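Local coordinates for EAL/GGDEF domain protein (Methylococcus capsulatus, PDB 3ICL) that belongs to the GGDEF family, a branch of the nucleotide cyclase clan, and has an alpha/beta fold built round a central mixed beta sheet, at residues 23-28 with 127-132; 32-37 with 96-101; 46-51 with 115-120; 72-75 with 81-84. The protein carries 1 engineered substitution. All coordinates share one frame; numbering follows the deposited sequence.

Contact 1 (23-28 with 127-132)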
loop_
_atom_site.group_PDB
_atom_site.type_symbol
_atom_site.label_atom_id
_atom_site.label_comp_id
_atom_site.label_asym_id
_atom_site.label_seq_id
_atom_site.Cartn_x
_atom_site.Cartn_y
_atom_site.Cartn_z
ATOM N N ALA A 23 17.198 -11.116 2.448
ATOM C CA ALA A 23 16.730 -12.430 2.876
ATOM C C ALA A 23 15.969 -13.211 1.806
ATOM O O ALA A 23 16.127 -14.430 1.686
ATOM C CB ALA A 23 15.858 -12.280 4.111
ATOM N N HIS A 24 15.150 -12.518 1.022
ATOM C CA HIS A 24 14.357 -13.201 0.006
ATOM C C HIS A 24 14.602 -12.759 -1.423
ATOM O O HIS A 24 14.206 -11.660 -1.819
ATOM C CB HIS A 24 12.874 -13.042 0.328
ATOM C CG HIS A 24 12.531 -13.384 1.742
ATOM N ND1 HIS A 24 12.772 -14.628 2.284
ATOM C CD2 HIS A 24 11.983 -12.641 2.732
ATOM C CE1 HIS A 24 12.387 -14.636 3.549
ATOM N NE2 HIS A 24 11.905 -13.442 3.844
ATOM N N GLU A 25 15.257 -13.621 -2.195
ATOM C CA GLU A 25 15.534 -13.348 -3.600
ATOM C C GLU A 25 15.218 -14.571 -4.461
ATOM O O GLU A 25 15.674 -14.680 -5.600
ATOM C CB GLU A 25 16.992 -12.924 -3.804
ATOM C CG GLU A 25 17.328 -11.514 -3.307
ATOM C CD GLU A 25 16.409 -10.434 -3.874
ATOM O OE1 GLU A 25 16.048 -10.501 -5.067
ATOM O OE2 GLU A 25 16.056 -9.501 -3.123
ATOM N N ARG A 26 14.444 -15.496 -3.897
ATOM C CA ARG A 26 14.020 -16.702 -4.607
ATOM C C ARG A 26 12.714 -16.365 -5.320
ATOM O O ARG A 26 11.880 -15.635 -4.783
ATOM C CB ARG A 26 13.751 -17.844 -3.629
ATOM C CG ARG A 26 14.963 -18.626 -3.164
ATOM C CD ARG A 26 14.534 -19.554 -2.040
ATOM N NE ARG A 26 13.170 -20.032 -2.259
ATOM C CZ ARG A 26 12.425 -20.643 -1.344
ATOM N NH1 ARG A 26 12.905 -20.866 -0.129
ATOM N NH2 ARG A 26 11.188 -21.020 -1.642
ATOM N N ASP A 27 12.529 -16.908 -6.518
ATOM C CA ASP A 27 11.321 -16.645 -7.285
ATOM C C ASP A 27 10.079 -17.211 -6.598
ATOM O O ASP A 27 8.960 -16.770 -6.862
ATOM C CB ASP A 27 11.448 -17.243 -8.686
ATOM C CG ASP A 27 10.338 -16.794 -9.606
ATOM O OD1 ASP A 27 10.275 -15.583 -9.908
ATOM O OD2 ASP A 27 9.526 -17.648 -10.024
ATOM N N GLY A 28 10.283 -18.179 -5.709
ATOM C CA GLY A 28 9.166 -18.790 -5.008
ATOM C C GLY A 28 8.724 -18.082 -3.739
ATOM O O GLY A 28 7.646 -18.367 -3.215
ATOM N N VAL A 127 7.517 -6.621 -8.314
ATOM C CA VAL A 127 8.076 -7.872 -7.810
ATOM C C VAL A 127 9.590 -7.921 -8.004
ATOM O O VAL A 127 10.091 -7.659 -9.095
ATOM C CB VAL A 127 7.459 -9.091 -8.542
ATOM C CG1 VAL A 127 7.914 -10.387 -7.882
ATOM C CG2 VAL A 127 5.940 -8.986 -8.542
ATOM N N SER A 128 10.314 -8.256 -6.944
ATOM C CA SER A 128 11.766 -8.361 -7.027
ATOM C C SER A 128 12.090 -9.761 -7.532
ATOM O O SER A 128 11.463 -10.732 -7.107
ATOM C CB SER A 128 12.403 -8.159 -5.650
ATOM O OG SER A 128 13.819 -8.202 -5.740
ATOM N N PRO A 129 13.093 -9.895 -8.419
ATOM C CA PRO A 129 13.936 -8.831 -8.976
ATOM C C PRO A 129 13.481 -8.264 -10.325
ATOM O O PRO A 129 13.938 -7.199 -10.733
ATOM C CB PRO A 129 15.288 -9.515 -9.089
ATOM C CG PRO A 129 14.888 -10.872 -9.578
ATOM C CD PRO A 129 13.687 -11.217 -8.699
ATOM N N ALA A 130 12.596 -8.975 -11.013
ATOM C CA ALA A 130 12.113 -8.540 -12.325
ATOM C C ALA A 130 11.747 -7.054 -12.421
ATOM O O ALA A 130 12.042 -6.395 -13.423
ATOM C CB ALA A 130 10.916 -9.388 -12.742
ATOM N N ASP A 131 11.105 -6.534 -11.381
ATOM C CA ASP A 131 10.670 -5.142 -11.362
ATOM C C ASP A 131 11.621 -4.225 -10.611
ATOM O O ASP A 131 11.241 -3.126 -10.199
ATOM C CB ASP A 131 9.267 -5.055 -10.749
ATOM C CG ASP A 131 8.225 -5.740 -11.606
ATOM O OD1 ASP A 131 7.161 -6.124 -11.078
ATOM O OD2 ASP A 131 8.479 -5.887 -12.820
ATOM N N GLY A 132 12.855 -4.681 -10.433
ATOM C CA GLY A 132 13.839 -3.875 -9.741
ATOM C C GLY A 132 14.608 -4.669 -8.708
ATOM O O GLY A 132 14.048 -5.532 -8.034
HETATM O O HOH W 1 12.699 -11.136 -4.200
HETATM O O HOH W 2 10.770 -13.067 -8.330
#
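The hydroxyl of Ser-128 gives Glu-25 OE1 a weak hydrogen bond at 3.3 Å from OG, the one direct polar link between the two loops. Glu-25 can make it because its chain bends at chi2 (-54°), which turns the carboxylate toward 127-132.

Water supplies the rest of the polar bridging. Two water molecules donate to Ser-128 O: one, at 2.7 Å from that oxygen, also donates to Asp-27 OD1, while the other bonds soundly to His-24 O but only weakly to Ser-128 O. Since Asp-27 is poorly ordered, the first bridge is less secure at its far end.

Beyond the polar links there is one loose van der Waals contact, Pro-129 CB 4.2 Å from Glu-25 OE1. The proline follows a cis peptide and opens a type I turn to Gly-132. Val-127 N bonds to Asp-131 OD1 at 2.8 Å, on the anti side of that carboxylate, tying the turn back to the end of strand 121-127.

The segments take in the ends of helix 10-23 and strand 121-127 and the loops that follow. One weak bond and shared water imply a junction bridged largely by water, whereas backbone pairing with Val-31 ties Ser-128 directly to the chain beside strand 32-38.

Contact 2 (32-37 with 96-101); sequences VLLFLD and ALVAQK
Leu-34 lays its CD2 methyl over the backbone of helix 96-106 at Ala-99, 3.9 Å from Ala-99 CA and 4.0 Å from Ala-99 N. The same methyl comes to 4.0 Å from Ala-99 CB, and one branch thus meets both the main chain and the short side chain of a single residue. A second partner lies one residue earlier on the helix, where Val-98 CG1 approaches Leu-34 CD2 to 4.2 Å. CG of Leu-34 stands beside the backbone N (chi1 -86°), and with chi2 at 55° the side chain takes one of the less common leucine shapes, which carries CD2 outward from the strand.

The small alanine lets a leucine come down close to the helix backbone, so that helix 96-106 packs on one face of the central sheet. Strand 32-38 runs in the middle of that sheet, between strands 81-86 and 121-127. Leu-34 also touches Ile-123 and Ile-125 on the face toward helix 96-106, while Leu-33 and Phe-35 pack on helix 135-152 across the sheet. Beside the contact, Val-98 reaches Leu-86, Val-68 and Thr-92.

All three touching residues are buried and no hydrogen bond crosses between the segments. The helix is therefore held to the strand here by dispersion and the exclusion of water.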
loop_
_atom_site.group_PDB
_atom_site.type_symbol
_atom_site.label_atom_id
_atom_site.label_comp_id
_atom_site.label_asym_id
_atom_site.label_seq_id
_atom_site.Cartn_x
_atom_site.Cartn_y
_atom_site.Cartn_z
ATOM N N VAL A 32 7.879 -8.440 -2.432
ATOM C CA VAL A 32 6.922 -7.757 -3.284
ATOM C C VAL A 32 6.542 -6.450 -2.615
ATOM O O VAL A 32 6.333 -6.394 -1.400
ATOM C CB VAL A 32 5.656 -8.595 -3.523
ATOM C CG1 VAL A 32 4.678 -7.814 -4.404
ATOM C CG2 VAL A 32 6.028 -9.914 -4.182
ATOM N N LEU A 33 6.457 -5.401 -3.420
ATOM C CA LEU A 33 6.124 -4.079 -2.924
ATOM C C LEU A 33 4.820 -3.590 -3.540
ATOM O O LEU A 33 4.642 -3.634 -4.759
ATOM C CB LEU A 33 7.253 -3.118 -3.286
ATOM C CG LEU A 33 7.624 -1.969 -2.356
ATOM C CD1 LEU A 33 7.945 -2.486 -0.957
ATOM C CD2 LEU A 33 8.831 -1.268 -2.952
ATOM N N LEU A 34 3.899 -3.155 -2.689
ATOM C CA LEU A 34 2.631 -2.608 -3.150
ATOM C C LEU A 34 2.658 -1.133 -2.779
ATOM O O LEU A 34 3.079 -0.773 -1.684
ATOM C CB LEU A 34 1.441 -3.299 -2.468
ATOM C CG LEU A 34 0.907 -4.600 -3.089
ATOM C CD1 LEU A 34 2.023 -5.613 -3.235
ATOM C CD2 LEU A 34 -0.214 -5.151 -2.224
ATOM N N PHE A 35 2.236 -0.282 -3.706
ATOM C CA PHE A 35 2.195 1.156 -3.474
ATOM C C PHE A 35 0.718 1.502 -3.628
ATOM O O PHE A 35 0.174 1.456 -4.729
ATOM C CB PHE A 35 3.038 1.888 -4.528
ATOM C CG PHE A 35 3.801 3.074 -3.992
ATOM C CD1 PHE A 35 3.138 4.126 -3.360
ATOM C CD2 PHE A 35 5.185 3.154 -4.148
ATOM C CE1 PHE A 35 3.842 5.244 -2.894
ATOM C CE2 PHE A 35 5.901 4.270 -3.687
ATOM C CZ PHE A 35 5.228 5.314 -3.060
ATOM N N LEU A 36 0.072 1.837 -2.518
ATOM C CA LEU A 36 -1.352 2.137 -2.522
ATOM C C LEU A 36 -1.657 3.623 -2.462
ATOM O O LEU A 36 -1.016 4.380 -1.734
ATOM C CB LEU A 36 -2.014 1.411 -1.351
ATOM C CG LEU A 36 -3.528 1.486 -1.163
ATOM C CD1 LEU A 36 -3.975 0.265 -0.367
ATOM C CD2 LEU A 36 -3.914 2.768 -0.453
ATOM N N ASP A 37 -2.660 4.028 -3.230
ATOM C CA ASP A 37 -3.062 5.424 -3.290
ATOM C C ASP A 37 -4.531 5.537 -2.923
ATOM O O ASP A 37 -5.364 4.788 -3.441
ATOM C CB ASP A 37 -2.872 5.945 -4.717
ATOM C CG ASP A 37 -3.078 7.436 -4.837
ATOM O OD1 ASP A 37 -3.659 8.055 -3.918
ATOM O OD2 ASP A 37 -2.660 7.994 -5.872
ATOM N N ALA A 96 -0.587 -10.497 -5.632
ATOM C CA ALA A 96 -1.918 -10.238 -6.172
ATOM C C ALA A 96 -3.036 -10.575 -5.187
ATOM O O ALA A 96 -4.027 -9.844 -5.087
ATOM C CB ALA A 96 -2.118 -11.007 -7.477
ATOM N N LEU A 97 -2.886 -11.678 -4.460
ATOM C CA LEU A 97 -3.908 -12.072 -3.498
ATOM C C LEU A 97 -3.932 -11.119 -2.307
ATOM O O LEU A 97 -4.961 -10.965 -1.656
ATOM C CB LEU A 97 -3.677 -13.512 -3.017
ATOM C CG LEU A 97 -3.794 -14.588 -4.102
ATOM C CD1 LEU A 97 -3.660 -15.974 -3.477
ATOM C CD2 LEU A 97 -5.142 -14.454 -4.812
ATOM N N VAL A 98 -2.802 -10.475 -2.024
ATOM C CA VAL A 98 -2.742 -9.528 -0.914
ATOM C C VAL A 98 -3.415 -8.234 -1.366
ATOM O O VAL A 98 -4.181 -7.637 -0.624
ATOM C CB VAL A 98 -1.280 -9.250 -0.474
ATOM C CG1 VAL A 98 -1.251 -8.161 0.582
ATOM C CG2 VAL A 98 -0.660 -10.514 0.087
ATOM N N ALA A 99 -3.145 -7.816 -2.599
ATOM C CA ALA A 99 -3.755 -6.619 -3.146
ATOM C C ALA A 99 -5.285 -6.778 -3.181
ATOM O O ALA A 99 -6.027 -5.821 -2.944
ATOM C CB ALA A 99 -3.223 -6.370 -4.557
ATOM N N GLN A 100 -5.755 -7.984 -3.490
ATOM C CA GLN A 100 -7.190 -8.236 -3.544
ATOM C C GLN A 100 -7.824 -8.175 -2.154
ATOM O O GLN A 100 -8.942 -7.681 -1.992
ATOM C CB GLN A 100 -7.458 -9.593 -4.198
ATOM C CG GLN A 100 -7.287 -9.548 -5.711
ATOM C CD GLN A 100 -7.214 -10.919 -6.345
ATOM O OE1 GLN A 100 -7.606 -11.921 -5.745
ATOM N NE2 GLN A 100 -6.722 -10.969 -7.573
ATOM N N LYS A 101 -7.099 -8.658 -1.152
ATOM C CA LYS A 101 -7.602 -8.648 0.220
ATOM C C LYS A 101 -7.645 -7.211 0.751
ATOM O O LYS A 101 -8.524 -6.853 1.544
ATOM C CB LYS A 101 -6.714 -9.524 1.110
ATOM C CG LYS A 101 -7.256 -9.741 2.512
ATOM C CD LYS A 101 -6.458 -10.800 3.259
ATOM C CE LYS A 101 -7.100 -11.132 4.597
ATOM N NZ LYS A 101 -6.387 -12.237 5.294
#

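Contact 3 (46-51 with 115-120)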
loop_
_atom_site.group_PDB
_atom_site.type_symbol
_atom_site.label_atom_id
_atom_site.label_comp_id
_atom_site.label_asym_id
_atom_site.label_seq_id
_atom_site.Cartn_x
_atom_site.Cartn_y
_atom_site.Cartn_z
ATOM N N ASP A 46 -10.489 17.760 2.059
ATOM C CA ASP A 46 -10.878 19.157 1.853
ATOM C C ASP A 46 -12.290 19.408 2.356
ATOM O O ASP A 46 -12.534 20.346 3.111
ATOM C CB ASP A 46 -10.816 19.540 0.373
ATOM C CG ASP A 46 -9.402 19.571 -0.168
ATOM O OD1 ASP A 46 -8.495 20.029 0.555
ATOM O OD2 ASP A 46 -9.203 19.150 -1.324
ATOM N N SER A 47 -13.218 18.561 1.925
ATOM C CA SER A 47 -14.618 18.682 2.311
ATOM C C SER A 47 -14.878 18.505 3.805
ATOM O O SER A 47 -15.545 19.334 4.428
ATOM C CB SER A 47 -15.465 17.655 1.545
ATOM O OG SER A 47 -15.463 17.911 0.154
ATOM N N LEU A 48 -14.347 17.426 4.373
ATOM C CA LEU A 48 -14.573 17.105 5.780
ATOM C C LEU A 48 -13.606 17.689 6.809
ATOM O O LEU A 48 -13.896 17.682 8.002
ATOM C CB LEU A 48 -14.626 15.584 5.946
ATOM C CG LEU A 48 -15.549 14.840 4.969
ATOM C CD1 LEU A 48 -15.605 13.363 5.349
ATOM C CD2 LEU A 48 -16.945 15.445 4.998
ATOM N N GLY A 49 -12.466 18.201 6.365
ATOM C CA GLY A 49 -11.518 18.752 7.314
ATOM C C GLY A 49 -10.475 17.721 7.694
ATOM O O GLY A 49 -10.706 16.515 7.562
ATOM N N HIS A 50 -9.333 18.196 8.182
ATOM C CA HIS A 50 -8.221 17.324 8.552
ATOM C C HIS A 50 -8.462 16.413 9.755
ATOM O O HIS A 50 -7.788 15.393 9.909
ATOM C CB HIS A 50 -6.956 18.163 8.772
ATOM C CG HIS A 50 -6.556 18.977 7.578
ATOM N ND1 HIS A 50 -5.330 19.601 7.479
ATOM C CD2 HIS A 50 -7.225 19.283 6.441
ATOM C CE1 HIS A 50 -5.262 20.255 6.333
ATOM N NE2 HIS A 50 -6.399 20.078 5.685
ATOM N N LEU A 51 -9.407 16.772 10.618
ATOM C CA LEU A 51 -9.704 15.923 11.764
ATOM C C LEU A 51 -10.229 14.588 11.242
ATOM O O LEU A 51 -9.750 13.526 11.634
ATOM C CB LEU A 51 -10.747 16.576 12.674
ATOM C CG LEU A 51 -10.254 17.762 13.506
ATOM C CD1 LEU A 51 -11.420 18.402 14.250
ATOM C CD2 LEU A 51 -9.196 17.278 14.476
ATOM N N GLN A 115 -21.777 10.217 8.885
ATOM C CA GLN A 115 -21.206 10.401 7.559
ATOM C C GLN A 115 -20.521 9.147 7.029
ATOM O O GLN A 115 -19.508 8.699 7.568
ATOM C CB GLN A 115 -20.217 11.570 7.573
ATOM C CG GLN A 115 -19.753 12.022 6.196
ATOM C CD GLN A 115 -20.902 12.218 5.228
ATOM O OE1 GLN A 115 -21.398 11.260 4.637
ATOM N NE2 GLN A 115 -21.340 13.459 5.071
ATOM N N GLN A 116 -21.097 8.585 5.971
ATOM C CA GLN A 116 -20.560 7.390 5.327
ATOM C C GLN A 116 -19.464 7.822 4.364
ATOM O O GLN A 116 -19.662 8.743 3.571
ATOM C CB GLN A 116 -21.659 6.679 4.530
ATOM C CG GLN A 116 -22.835 6.193 5.356
ATOM C CD GLN A 116 -22.557 4.873 6.041
ATOM O OE1 GLN A 116 -22.376 3.846 5.383
ATOM N NE2 GLN A 116 -22.519 4.891 7.369
ATOM N N ILE A 117 -18.305 7.177 4.440
ATOM C CA ILE A 117 -17.217 7.513 3.532
ATOM C C ILE A 117 -16.735 6.275 2.780
ATOM O O ILE A 117 -16.451 5.232 3.380
ATOM C CB ILE A 117 -16.003 8.133 4.265
ATOM C CG1 ILE A 117 -16.404 9.434 4.963
ATOM C CG2 ILE A 117 -14.891 8.417 3.262
ATOM C CD1 ILE A 117 -16.933 10.494 4.022
ATOM N N VAL A 118 -16.669 6.398 1.460
ATOM C CA VAL A 118 -16.203 5.315 0.613
ATOM C C VAL A 118 -14.989 5.840 -0.146
ATOM O O VAL A 118 -15.088 6.803 -0.901
ATOM C CB VAL A 118 -17.298 4.867 -0.385
ATOM C CG1 VAL A 118 -17.824 6.065 -1.163
ATOM C CG2 VAL A 118 -16.737 3.819 -1.336
ATOM N N ILE A 119 -13.830 5.233 0.077
ATOM C CA ILE A 119 -12.632 5.684 -0.619
ATOM C C ILE A 119 -12.433 4.875 -1.881
ATOM O O ILE A 119 -12.912 3.740 -1.984
ATOM C CB ILE A 119 -11.347 5.531 0.239
ATOM C CG1 ILE A 119 -11.187 4.076 0.688
ATOM C CG2 ILE A 119 -11.386 6.490 1.420
ATOM C CD1 ILE A 119 -9.885 3.790 1.383
ATOM N N SER A 120 -11.743 5.475 -2.846
ATOM C CA SER A 120 -11.416 4.803 -4.099
ATOM C C SER A 120 -9.914 4.517 -3.952
ATOM O O SER A 120 -9.162 5.370 -3.478
ATOM C CB SER A 120 -11.703 5.724 -5.290
ATOM O OG SER A 120 -11.021 6.954 -5.150
#
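Ile-117, backbone-bonded to Phe-110, meets Leu-48 with its side chain; no polar bond passes between the two segments themselves. Leu-48 and Ile-117 approach tip to tip, Leu-48 through one of its two methyls and Ile-117 through its terminal one. Their CD1 atoms lie only 3.4 Å apart, closer than carbon atoms usually pack, so the meeting is locally compressed. Leu-48 CD1 also stands 4.0 Å from Ile-117 CG1, which makes it the methyl that serves both outer carbons of the isoleucine. Ile-117 has CG1 beside its backbone N (chi1 -61°) and then turns again at chi2 (-60°), a folded form that presents CD1 to the helix. At the margin, the aliphatic part of Gln-115 adds a looser contact, with CG 4.4 Å from Leu-48 CD1.

The fold places a small antiparallel hairpin, strands 110-112 and 115-117, apart from the central sheet and against the end of helix 41-48. Leu-48 is the last residue of that helix. Gly-49 follows with positive phi (95°), a backbone conformation natural to glycine, and serves as N-cap of helix 50-67, so the contact lies right at the corner between two helices.

On the hairpin side, Phe-110 and Phe-112 pack against Ile-117. Further along, Asn-40 secures the chain that leaves the hairpin, its side chain bonding to Val-118 O and Ser-120 N. Ile-119 meanwhile packs on Leu-56 and Thr-60 of helix 50-67.

Contact 4 (72-75 with 81-84); sequences DTVA and KFTI. Engineered in segment 81-84: Lys-81 (natural residue Glu). With SO4 (sulfate ion), chain C.
Phe-82 starts beside the neighbouring strand, its CB 3.9 Å from Ala-75 O. With CG beside the backbone N (chi1 -66°), the ring is carried to the side occupied by Val-74, whose CG1 lies 4.3 Å from Phe-82 CD1 and approaches the ring obliquely. Ala-75 O, too, stands obliquely to the ring near CD1. The ring then packs against Ala-61 and Ile-64 of helix 50-67 and against Leu-7.

On the same face Val-74 and Ile-84, an antiparallel non-hydrogen-bonded pair, lie side by side with Val-74 CG1 4.2 Å from Ile-84 CG1. Ala-75 and Thr-83 form the hydrogen-bonded pair and turn to the other face. Ala-75 N donates to Thr-83 O at 3.1 Å (151° at the hydrogen), and Thr-83 N returns a straighter bond of 2.8 Å to Ala-75 O (164°). That carbonyl also receives a CA-H contact from Phe-82, with Phe-82 CA at 3.3 Å from Ala-75 O. Thr-83 OG1 is hydrogen-bonded to Arg-10 NH1.

The GGDEF signature of the family spans the turn of this hairpin and the start of strand 81-86, where Phe-82 is its last residue. Lys-81 is an engineered residue at the glutamate of that signature. Its chain, bent at chi2 and chi3, leads away from strand 73-77, and NZ bonds to a sulfate, probably a crystallisation ion, at 2.8 Å from O1 and, weakly, at 3.2 Å from O2. Tyr-147 and Lys-150 also bind this ion.

Paired backbone bonds and a buried apolar face imply a firmly registered hairpin.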
loop_
_atom_site.group_PDB
_atom_site.type_symbol
_atom_site.label_atom_id
_atom_site.label_comp_id
_atom_site.label_asym_id
_atom_site.label_seq_id
_atom_site.Cartn_x
_atom_site.Cartn_y
_atom_site.Cartn_z
ATOM N N ASP A 72 4.811 -8.501 7.597
ATOM C CA ASP A 72 4.859 -7.505 6.528
ATOM C C ASP A 72 4.887 -6.118 7.167
ATOM O O ASP A 72 4.497 -5.957 8.324
ATOM C CB ASP A 72 3.632 -7.616 5.613
ATOM C CG ASP A 72 3.603 -8.911 4.818
ATOM O OD1 ASP A 72 4.667 -9.553 4.668
ATOM O OD2 ASP A 72 2.514 -9.276 4.326
ATOM N N THR A 73 5.341 -5.117 6.416
ATOM C CA THR A 73 5.411 -3.757 6.937
ATOM C C THR A 73 4.623 -2.785 6.067
ATOM O O THR A 73 4.634 -2.885 4.839
ATOM C CB THR A 73 6.875 -3.270 7.021
ATOM O OG1 THR A 73 7.629 -4.175 7.831
ATOM C CG2 THR A 73 6.948 -1.881 7.645
ATOM N N VAL A 74 3.933 -1.853 6.717
ATOM C CA VAL A 74 3.138 -0.842 6.030
ATOM C C VAL A 74 3.568 0.525 6.552
ATOM O O VAL A 74 3.773 0.694 7.751
ATOM C CB VAL A 74 1.628 -1.035 6.314
ATOM C CG1 VAL A 74 0.822 0.005 5.570
ATOM C CG2 VAL A 74 1.196 -2.438 5.922
ATOM N N ALA A 75 3.717 1.494 5.657
ATOM C CA ALA A 75 4.122 2.842 6.055
ATOM C C ALA A 75 3.502 3.877 5.120
ATOM O O ALA A 75 3.365 3.642 3.925
ATOM C CB ALA A 75 5.640 2.959 6.043
ATOM N N LYS A 81 -0.631 8.111 0.533
ATOM C CA LYS A 81 -0.207 6.875 -0.119
ATOM C C LYS A 81 0.395 5.975 0.956
ATOM O O LYS A 81 0.768 6.441 2.031
ATOM C CB LYS A 81 0.837 7.138 -1.204
ATOM C CG LYS A 81 0.278 7.332 -2.607
ATOM C CD LYS A 81 -0.389 8.685 -2.785
ATOM C CE LYS A 81 0.628 9.812 -2.739
ATOM N NZ LYS A 81 -0.022 11.129 -2.947
ATOM N N PHE A 82 0.469 4.684 0.665
ATOM C CA PHE A 82 1.030 3.718 1.603
ATOM C C PHE A 82 1.956 2.761 0.856
ATOM O O PHE A 82 1.621 2.285 -0.232
ATOM C CB PHE A 82 -0.091 2.908 2.268
ATOM C CG PHE A 82 -0.985 3.718 3.166
ATOM C CD1 PHE A 82 -0.658 3.913 4.503
ATOM C CD2 PHE A 82 -2.155 4.288 2.674
ATOM C CE1 PHE A 82 -1.484 4.666 5.338
ATOM C CE2 PHE A 82 -2.986 5.042 3.504
ATOM C CZ PHE A 82 -2.647 5.230 4.835
ATOM N N THR A 83 3.128 2.501 1.424
ATOM C CA THR A 83 4.055 1.555 0.814
ATOM C C THR A 83 3.915 0.283 1.628
ATOM O O THR A 83 4.070 0.288 2.848
ATOM C CB THR A 83 5.514 2.029 0.861
ATOM O OG1 THR A 83 5.840 2.435 2.192
ATOM C CG2 THR A 83 5.727 3.187 -0.120
ATOM N N ILE A 84 3.611 -0.802 0.937
ATOM C CA ILE A 84 3.394 -2.086 1.575
ATOM C C ILE A 84 4.456 -3.105 1.178
ATOM O O ILE A 84 4.611 -3.435 0.004
ATOM C CB ILE A 84 1.989 -2.592 1.192
ATOM C CG1 ILE A 84 0.955 -1.584 1.701
ATOM C CG2 ILE A 84 1.756 -3.994 1.731
ATOM C CD1 ILE A 84 -0.343 -1.574 0.923
HETATM S S SO4 C . -1.617 11.917 -5.948
HETATM O O1 SO4 C . -0.256 11.420 -5.675
HETATM O O2 SO4 C . -2.031 12.824 -4.858
HETATM O O3 SO4 C . -1.625 12.647 -7.231
HETATM O O4 SO4 C . -2.558 10.779 -6.018
#

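In the fold
Contacts 2 and 4 form the core: they share the central sheet, where strands 32-38 and 81-86 are neighbours joined by probable hydrogen bonds between Ile-84 N and Leu-34 O and between Leu-36 N and Phe-82 O. One is purely apolar, helix against strand; the other adds the directional backbone bonds of a hairpin. Contacts 1 and 3 lie nearer the surface on opposite sides of the chain's centre, their centres about 37 Å apart. Contact 1 relies on water and a weak bond between loops, contact 3 on one tight methyl meeting. Contact 1 joins the core through Val-127, which packs on Val-32, whereas contact 3 touches none of the others.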